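Local coordinates for 2S Albumin protein (Dolichos, PDB 6IX1) that is probably a seed storage protein of the 2S albumin class, folded as a four-bladed beta-propeller of the hemopexin type, at residues V16-Y24 and A58-F66; E72-Y83 and I95-F106. All coordinates share one frame; numbering follows the deposited sequence. Where two conformers were deposited one is given.

Contact 1 joins one blade to the next, whereas contact 2 lies within a blade. Contact 1 brings the hairpin turn of strands 15-20 and 23-28, in the first four-stranded antiparallel sheet, to the chain entering strand 64-67 of the next. Contact 2 lies inside that second sheet, where the hairpin 72-77/80-85 meets its outer strand 98-101 and the short helix 102-105. Contact 1 closes before contact 2 opens along the chain, and their centres lie about 13 Å apart. They adjoin where strands 64-67 and 72-77 pair, so the strand led in by the first contact becomes part of the sheet completed by the second.

Contact 1 of 2, residues V16-Y24 and A58-F66; sequences VYFFECNKY and AEPGIDCSF
Asn22 reaches from its hairpin turn toward Glu59, and its side chain touches the other segment along most of its length. CB rests 3.3 Å from Ala58 O. With chi1 at 62°, CG stands between the backbone N and the carbonyl carbon, which turns the amide toward the Glu59 carboxylate, the two planes lying perpendicular. ND2 donates to both oxygens, at 3.1 Å to Glu59 OE1, met from above the carboxylate plane, and 3.2 Å to Glu59 OE2, met on its syn side. OD1 accepts from Lys23 NZ at 2.8 Å, so both ends of the amide are held and its rotation is fixed. Replacing Asn22 with a leucine would probably leave the Glu59 carboxylate without this donor and Lys23 NZ without this acceptor. Next to it, Gly61 CA makes a C-H...O contact to Cys21 O at 3.5 Å; a CB at this position would clash with that oxygen. One water donates to Cys21 O and to Ile62 O, tying the two backbones together. Deeper in, Ile62 CD1 lies over one face of the Phe19 ring, 4.0 Å from its centroid, as a CH-pi contact. The arrangement is that of a beta hairpin with a two-residue loop, its type II' turn running from Glu20 to Lys23, packed against the link into the next blade of a hemopexin-type beta-propeller.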
# COMPACT_ATOMS: atom_id res chain seq x y z
N VAL A 16 4.00 -4.55 -9.31
CA VAL A 16 3.78 -3.78 -8.08
C VAL A 16 4.48 -2.41 -8.27
O VAL A 16 5.53 -2.30 -8.91
CB VAL A 16 4.28 -4.50 -6.80
CG1 VAL A 16 5.79 -4.82 -6.85
CG2 VAL A 16 3.97 -3.68 -5.55
N TYR A 17 3.82 -1.38 -7.75
CA TYR A 17 4.41 -0.05 -7.65
C TYR A 17 4.87 0.19 -6.21
O TYR A 17 4.09 -0.02 -5.28
CB TYR A 17 3.38 1.01 -8.04
CG TYR A 17 2.97 1.03 -9.49
CD1 TYR A 17 1.95 0.22 -9.90
CD2 TYR A 17 3.62 1.79 -10.46
CE1 TYR A 17 1.54 0.16 -11.21
CE2 TYR A 17 3.19 1.76 -11.78
CZ TYR A 17 2.16 0.90 -12.18
OH TYR A 17 1.72 0.78 -13.47
N PHE A 18 6.11 0.60 -6.05
CA PHE A 18 6.69 0.96 -4.77
C PHE A 18 7.07 2.43 -4.78
O PHE A 18 7.78 2.84 -5.70
CB PHE A 18 7.95 0.18 -4.42
CG PHE A 18 7.79 -1.30 -4.20
CD1 PHE A 18 6.88 -1.78 -3.34
CD2 PHE A 18 8.62 -2.22 -4.79
CE1 PHE A 18 6.76 -3.12 -3.08
CE2 PHE A 18 8.56 -3.55 -4.49
CZ PHE A 18 7.60 -4.01 -3.63
N PHE A 19 6.60 3.15 -3.76
CA PHE A 19 6.93 4.59 -3.60
C PHE A 19 7.92 4.78 -2.46
O PHE A 19 7.79 4.18 -1.38
CB PHE A 19 5.64 5.39 -3.33
CG PHE A 19 4.70 5.24 -4.50
CD1 PHE A 19 4.81 6.05 -5.60
CD2 PHE A 19 3.79 4.24 -4.51
CE1 PHE A 19 4.02 5.83 -6.71
CE2 PHE A 19 2.99 4.04 -5.62
CZ PHE A 19 3.12 4.83 -6.71
N GLU A 20 8.95 5.59 -2.74
CA GLU A 20 10.06 5.90 -1.82
C GLU A 20 10.28 7.40 -1.94
O GLU A 20 10.82 7.88 -2.94
CB GLU A 20 11.28 5.08 -2.18
CG GLU A 20 10.93 3.63 -2.41
CD GLU A 20 11.55 3.03 -3.67
OE1 GLU A 20 12.27 2.38 -3.38
OE2 GLU A 20 11.26 3.36 -4.91
N CYS A 21 9.80 8.12 -0.94
CA CYS A 21 9.85 9.57 -0.92
C CYS A 21 9.10 10.05 -2.16
O CYS A 21 7.96 9.69 -2.39
CB CYS A 21 11.26 10.13 -0.75
SG CYS A 21 11.96 9.49 0.76
N ASN A 22 9.76 10.90 -2.92
CA ASN A 22 9.20 11.50 -4.16
C ASN A 22 9.44 10.67 -5.40
O ASN A 22 9.15 11.20 -6.52
CB ASN A 22 9.73 12.93 -4.37
CG ASN A 22 11.24 12.97 -4.54
OD1 ASN A 22 11.94 12.02 -4.20
ND2 ASN A 22 11.76 14.10 -4.97
N LYS A 23 9.84 9.43 -5.25
CA LYS A 23 10.20 8.59 -6.40
C LYS A 23 9.50 7.25 -6.33
O LYS A 23 8.83 6.92 -5.33
CB LYS A 23 11.70 8.38 -6.44
CG LYS A 23 12.47 9.69 -6.63
CD LYS A 23 13.97 9.61 -6.61
CE LYS A 23 14.63 10.98 -6.49
NZ LYS A 23 14.51 11.50 -5.10
N TYR A 24 9.56 6.49 -7.40
CA TYR A 24 8.94 5.15 -7.39
C TYR A 24 9.67 4.22 -8.35
O TYR A 24 10.48 4.68 -9.19
CB TYR A 24 7.46 5.24 -7.78
CG TYR A 24 7.20 5.41 -9.25
CD1 TYR A 24 7.41 6.58 -9.89
CD2 TYR A 24 6.79 4.32 -10.01
CE1 TYR A 24 7.31 6.66 -11.29
CE2 TYR A 24 6.61 4.41 -11.38
CZ TYR A 24 6.83 5.62 -12.02
OH TYR A 24 6.69 5.72 -13.36
N ALA A 58 3.34 14.22 -5.64
CA ALA A 58 4.64 14.24 -6.31
C ALA A 58 5.73 14.71 -5.33
O ALA A 58 6.84 14.15 -5.26
CB ALA A 58 4.61 15.16 -7.50
N GLU A 59 5.44 15.78 -4.57
CA GLU A 59 6.40 16.37 -3.63
C GLU A 59 5.62 16.76 -2.39
O GLU A 59 4.82 17.67 -2.49
CB GLU A 59 7.15 17.57 -4.24
CG GLU A 59 7.99 17.27 -5.47
CD GLU A 59 9.38 16.60 -5.43
OE1 GLU A 59 10.22 16.74 -4.44
OE2 GLU A 59 9.78 16.07 -6.49
N PRO A 60 5.81 16.10 -1.25
CA PRO A 60 6.94 15.23 -0.97
C PRO A 60 6.82 13.75 -1.37
O PRO A 60 7.79 13.03 -1.38
CB PRO A 60 7.01 15.30 0.55
CG PRO A 60 5.56 15.45 0.99
CD PRO A 60 5.04 16.44 -0.03
N GLY A 61 5.63 13.37 -1.83
CA GLY A 61 5.44 12.05 -2.43
C GLY A 61 4.26 11.33 -1.78
O GLY A 61 3.58 11.87 -0.95
N ILE A 62 4.08 10.09 -2.17
CA ILE A 62 2.95 9.23 -1.78
C ILE A 62 3.37 8.41 -0.55
O ILE A 62 4.35 7.70 -0.59
CB ILE A 62 2.54 8.36 -2.97
CG1 ILE A 62 1.98 9.20 -4.09
CG2 ILE A 62 1.59 7.26 -2.54
CD1 ILE A 62 1.77 8.46 -5.40
N ASP A 63 2.58 8.59 0.53
CA ASP A 63 2.89 7.94 1.82
C ASP A 63 1.91 6.84 2.18
O ASP A 63 2.06 6.19 3.23
CB ASP A 63 3.06 8.91 2.99
CG ASP A 63 1.83 9.74 3.30
OD1 ASP A 63 0.74 9.28 2.88
OD2 ASP A 63 1.97 10.65 4.12
N CYS A 64 0.96 6.55 1.30
CA CYS A 64 0.02 5.42 1.42
C CYS A 64 -0.70 5.28 0.09
O CYS A 64 -0.85 6.27 -0.62
CB CYS A 64 -0.94 5.64 2.60
SG CYS A 64 -2.03 4.23 2.94
N SER A 65 -1.07 4.07 -0.22
CA SER A 65 -1.80 3.81 -1.48
C SER A 65 -2.51 2.50 -1.40
O SER A 65 -2.05 1.66 -0.65
CB SER A 65 -0.88 3.80 -2.66
OG SER A 65 0.23 2.92 -2.52
N PHE A 66 -3.54 2.33 -2.23
CA PHE A 66 -4.13 1.01 -2.46
C PHE A 66 -4.82 0.98 -3.81
O PHE A 66 -5.49 1.90 -4.18
CB PHE A 66 -5.07 0.58 -1.33
CG PHE A 66 -6.19 1.51 -0.98
CD1 PHE A 66 -7.40 1.39 -1.67
CD2 PHE A 66 -6.07 2.48 -0.01
CE1 PHE A 66 -8.48 2.19 -1.34
CE2 PHE A 66 -7.16 3.32 0.29
CZ PHE A 66 -8.37 3.12 -0.31
O HOH W 1 6.84 8.49 -0.14
O HOH W 2 7.94 13.49 -7.81

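Contact 2 of 2, residues E72-Y83 and I95-F106; sequences EAYVFSGSQCAY and ILSGPTTIAEMF
Cys81 and Thr100 form an antiparallel hydrogen-bonded pair, Cys81 N meeting Thr100 O at 2.8 Å and Thr100 N returning to Cys81 O. Two residues on, the register slips by one at a classic beta bulge: Leu96 N and Ser97 N both donate to Tyr83 O from the same face of its plane, the former at 2.7 Å. At the other end Ile102 N bonds to Ser79 O at 2.9 Å, carrying the pairing into the first turn of the helix. Thr101 and Glu104 form a capping box there, with Glu104 N donating to Thr101 OG1.

Behind this backbone the side chains interlock. The edge of Phe106 points into the face of Tyr74, centroids 4.8 Å apart and planes at 58°, while Tyr83 CD1 lies over the centre of the opposite face. Met105, its chain bent at chi2 (69°) and chi3 (82°), brings SD beside the edge of Tyr74 as a Met-aromatic contact and lays CE 3.9 Å from Ala82 CA. Its CB presses on Cys81 SG at 3.4 Å, and Ile102 CG1 meets the edge of the Phe76 ring in its plane, 3.8 Å from Phe76 CD2. Helix 102-105 and the Phe106 that follows it thus pack across the face of the hairpin 72-77/80-85 that carries Tyr74, Phe76 and Cys81. On the inner flank strand 64-67 brings Phe66 against Tyr74, and Lys146 of a following loop bonds to Met105 O.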
# COMPACT_ATOMS: atom_id res chain seq x y z
N GLU A 72 -7.28 1.55 -11.26
CA GLU A 72 -7.57 2.62 -10.29
C GLU A 72 -6.88 2.36 -8.94
O GLU A 72 -6.74 1.23 -8.55
CB GLU A 72 -9.08 2.78 -10.13
CG GLU A 72 -9.73 3.20 -11.46
CD GLU A 72 -11.24 3.24 -11.49
OE1 GLU A 72 -11.82 2.75 -10.57
OE2 GLU A 72 -11.74 3.65 -12.55
N ALA A 73 -6.54 3.46 -8.29
CA ALA A 73 -5.94 3.40 -6.96
C ALA A 73 -6.22 4.70 -6.22
O ALA A 73 -6.29 5.72 -6.86
CB ALA A 73 -4.48 3.15 -7.06
N TYR A 74 -6.29 4.58 -4.88
CA TYR A 74 -6.15 5.78 -4.03
C TYR A 74 -4.72 6.02 -3.63
O TYR A 74 -4.00 5.02 -3.34
CB TYR A 74 -7.03 5.71 -2.77
CG TYR A 74 -8.47 5.96 -3.02
CD1 TYR A 74 -8.95 7.26 -3.06
CD2 TYR A 74 -9.37 4.97 -3.29
CE1 TYR A 74 -10.28 7.57 -3.32
CE2 TYR A 74 -10.70 5.25 -3.52
CZ TYR A 74 -11.15 6.56 -3.54
OH TYR A 74 -12.47 6.80 -3.77
N VAL A 75 -4.30 7.27 -3.65
CA VAL A 75 -2.99 7.66 -3.12
C VAL A 75 -3.16 8.75 -2.09
O VAL A 75 -4.20 9.46 -2.10
CB VAL A 75 -2.11 8.11 -4.30
CG1 VAL A 75 -1.86 6.98 -5.27
CG2 VAL A 75 -2.63 9.31 -5.09
N PHE A 76 -2.21 8.83 -1.20
CA PHE A 76 -2.24 9.68 -0.01
C PHE A 76 -0.91 10.40 0.15
O PHE A 76 0.11 9.84 -0.24
CB PHE A 76 -2.48 8.83 1.25
CG PHE A 76 -3.80 8.08 1.28
CD1 PHE A 76 -4.00 6.92 0.54
CD2 PHE A 76 -4.89 8.61 1.94
CE1 PHE A 76 -5.22 6.28 0.49
CE2 PHE A 76 -6.11 7.99 1.84
CZ PHE A 76 -6.30 6.81 1.14
N SER A 77 -0.93 11.57 0.75
CA SER A 77 0.26 12.33 1.15
C SER A 77 -0.19 13.20 2.35
O SER A 77 -0.93 14.14 2.15
CB SER A 77 0.81 13.17 0.06
OG SER A 77 1.99 13.82 0.47
N GLY A 78 0.23 12.81 3.53
CA GLY A 78 -0.27 13.48 4.74
C GLY A 78 -1.78 13.37 4.80
O GLY A 78 -2.32 12.30 4.65
N SER A 79 -2.45 14.48 5.01
CA SER A 79 -3.93 14.47 5.09
C SER A 79 -4.61 14.48 3.73
O SER A 79 -5.81 14.49 3.73
CB SER A 79 -4.49 15.57 5.97
OG SER A 79 -4.25 16.87 5.44
N GLN A 80 -3.83 14.60 2.65
CA GLN A 80 -4.41 14.72 1.32
C GLN A 80 -4.54 13.33 0.69
O GLN A 80 -3.72 12.42 0.95
CB GLN A 80 -3.56 15.57 0.41
CG GLN A 80 -3.56 17.03 0.86
CD GLN A 80 -2.83 17.92 -0.11
OE1 GLN A 80 -1.80 18.50 0.24
NE2 GLN A 80 -3.38 18.07 -1.30
N CYS A 81 -5.52 13.22 -0.20
CA CYS A 81 -5.70 11.99 -0.96
C CYS A 81 -6.32 12.27 -2.31
O CYS A 81 -6.95 13.32 -2.51
CB CYS A 81 -6.35 10.94 -0.10
SG CYS A 81 -8.08 11.21 0.08
N ALA A 82 -6.13 11.31 -3.18
CA ALA A 82 -6.67 11.39 -4.54
C ALA A 82 -7.02 10.00 -5.04
O ALA A 82 -6.33 9.06 -4.70
CB ALA A 82 -5.71 12.08 -5.47
N TYR A 83 -8.02 9.93 -5.90
CA TYR A 83 -8.34 8.71 -6.68
C TYR A 83 -7.75 8.91 -8.07
O TYR A 83 -8.09 9.90 -8.64
CB TYR A 83 -9.84 8.43 -6.74
CG TYR A 83 -10.23 7.05 -7.10
CD1 TYR A 83 -9.58 5.96 -6.59
CD2 TYR A 83 -11.34 6.82 -7.85
CE1 TYR A 83 -10.00 4.68 -6.89
CE2 TYR A 83 -11.75 5.55 -8.19
CZ TYR A 83 -11.15 4.45 -7.61
OH TYR A 83 -11.58 3.19 -7.88
N ILE A 95 -6.30 12.09 -12.57
CA ILE A 95 -6.96 12.20 -11.26
C ILE A 95 -8.45 12.07 -11.49
O ILE A 95 -9.04 12.94 -12.23
CB ILE A 95 -6.60 13.48 -10.54
CG1 ILE A 95 -5.10 13.60 -10.28
CG2 ILE A 95 -7.44 13.57 -9.29
CD1 ILE A 95 -4.67 14.84 -9.57
N LEU A 96 -9.07 11.06 -10.91
CA LEU A 96 -10.53 10.85 -10.96
C LEU A 96 -11.29 11.60 -9.83
O LEU A 96 -12.48 11.98 -10.07
CB LEU A 96 -10.81 9.35 -10.83
CG LEU A 96 -10.19 8.49 -11.89
CD1 LEU A 96 -10.35 7.04 -11.52
CD2 LEU A 96 -10.76 8.87 -13.28
N SER A 97 -10.69 11.82 -8.68
CA SER A 97 -11.37 12.50 -7.56
C SER A 97 -10.29 13.16 -6.72
O SER A 97 -9.28 12.54 -6.51
CB SER A 97 -12.26 11.55 -6.74
OG SER A 97 -12.93 12.19 -5.67
N GLY A 98 -10.56 14.34 -6.17
CA GLY A 98 -9.59 15.11 -5.39
C GLY A 98 -8.59 15.85 -6.28
O GLY A 98 -8.91 16.07 -7.47
N PRO A 99 -7.40 16.24 -5.78
CA PRO A 99 -6.95 15.97 -4.43
C PRO A 99 -7.89 16.64 -3.41
O PRO A 99 -8.46 17.68 -3.64
CB PRO A 99 -5.60 16.68 -4.37
CG PRO A 99 -5.11 16.59 -5.80
CD PRO A 99 -6.37 16.88 -6.56
N THR A 100 -8.10 16.00 -2.28
CA THR A 100 -8.87 16.57 -1.16
C THR A 100 -8.36 15.97 0.14
O THR A 100 -7.47 15.15 0.10
CB THR A 100 -10.37 16.36 -1.37
OG1 THR A 100 -11.10 17.15 -0.45
CG2 THR A 100 -10.77 14.91 -1.25
N THR A 101 -8.97 16.35 1.25
CA THR A 101 -8.57 15.73 2.53
C THR A 101 -9.11 14.31 2.64
O THR A 101 -10.15 14.00 2.05
CB THR A 101 -8.94 16.56 3.75
OG1 THR A 101 -10.37 16.56 3.81
CG2 THR A 101 -8.30 17.93 3.76
N ILE A 102 -8.50 13.51 3.48
CA ILE A 102 -9.01 12.13 3.73
C ILE A 102 -10.46 12.20 4.19
O ILE A 102 -11.29 11.40 3.80
CB ILE A 102 -8.11 11.40 4.72
CG1 ILE A 102 -6.75 11.16 4.07
CG2 ILE A 102 -8.79 10.12 5.25
CD1 ILE A 102 -5.69 10.83 5.08
N ALA A 103 -10.73 13.10 5.12
CA ALA A 103 -12.09 13.20 5.71
C ALA A 103 -13.09 13.63 4.68
O ALA A 103 -14.28 13.24 4.83
CB ALA A 103 -12.06 14.15 6.86
N GLU A 104 -12.72 14.43 3.70
CA GLU A 104 -13.65 14.79 2.63
C GLU A 104 -13.80 13.64 1.62
O GLU A 104 -14.92 13.40 1.14
CB GLU A 104 -13.19 16.05 1.97
CG GLU A 104 -13.40 17.30 2.79
CD GLU A 104 -12.69 18.43 2.09
OE1 GLU A 104 -13.35 19.18 1.36
OE2 GLU A 104 -11.44 18.58 2.33
N MET A 105 -12.75 12.88 1.34
CA MET A 105 -12.82 11.75 0.41
C MET A 105 -13.70 10.64 1.00
O MET A 105 -14.43 10.00 0.29
CB MET A 105 -11.43 11.24 0.06
CG MET A 105 -11.44 10.26 -1.03
SD MET A 105 -11.88 10.91 -2.65
CE MET A 105 -10.28 11.56 -3.13
N PHE A 106 -13.48 10.39 2.30
CA PHE A 106 -14.14 9.28 3.01
C PHE A 106 -14.72 9.86 4.28
O PHE A 106 -14.11 9.77 5.36
CB PHE A 106 -13.16 8.17 3.36
CG PHE A 106 -12.40 7.60 2.20
CD1 PHE A 106 -12.98 6.70 1.33
CD2 PHE A 106 -11.09 8.00 1.97
CE1 PHE A 106 -12.27 6.24 0.22
CE2 PHE A 106 -10.36 7.47 0.89
CZ PHE A 106 -10.93 6.57 0.05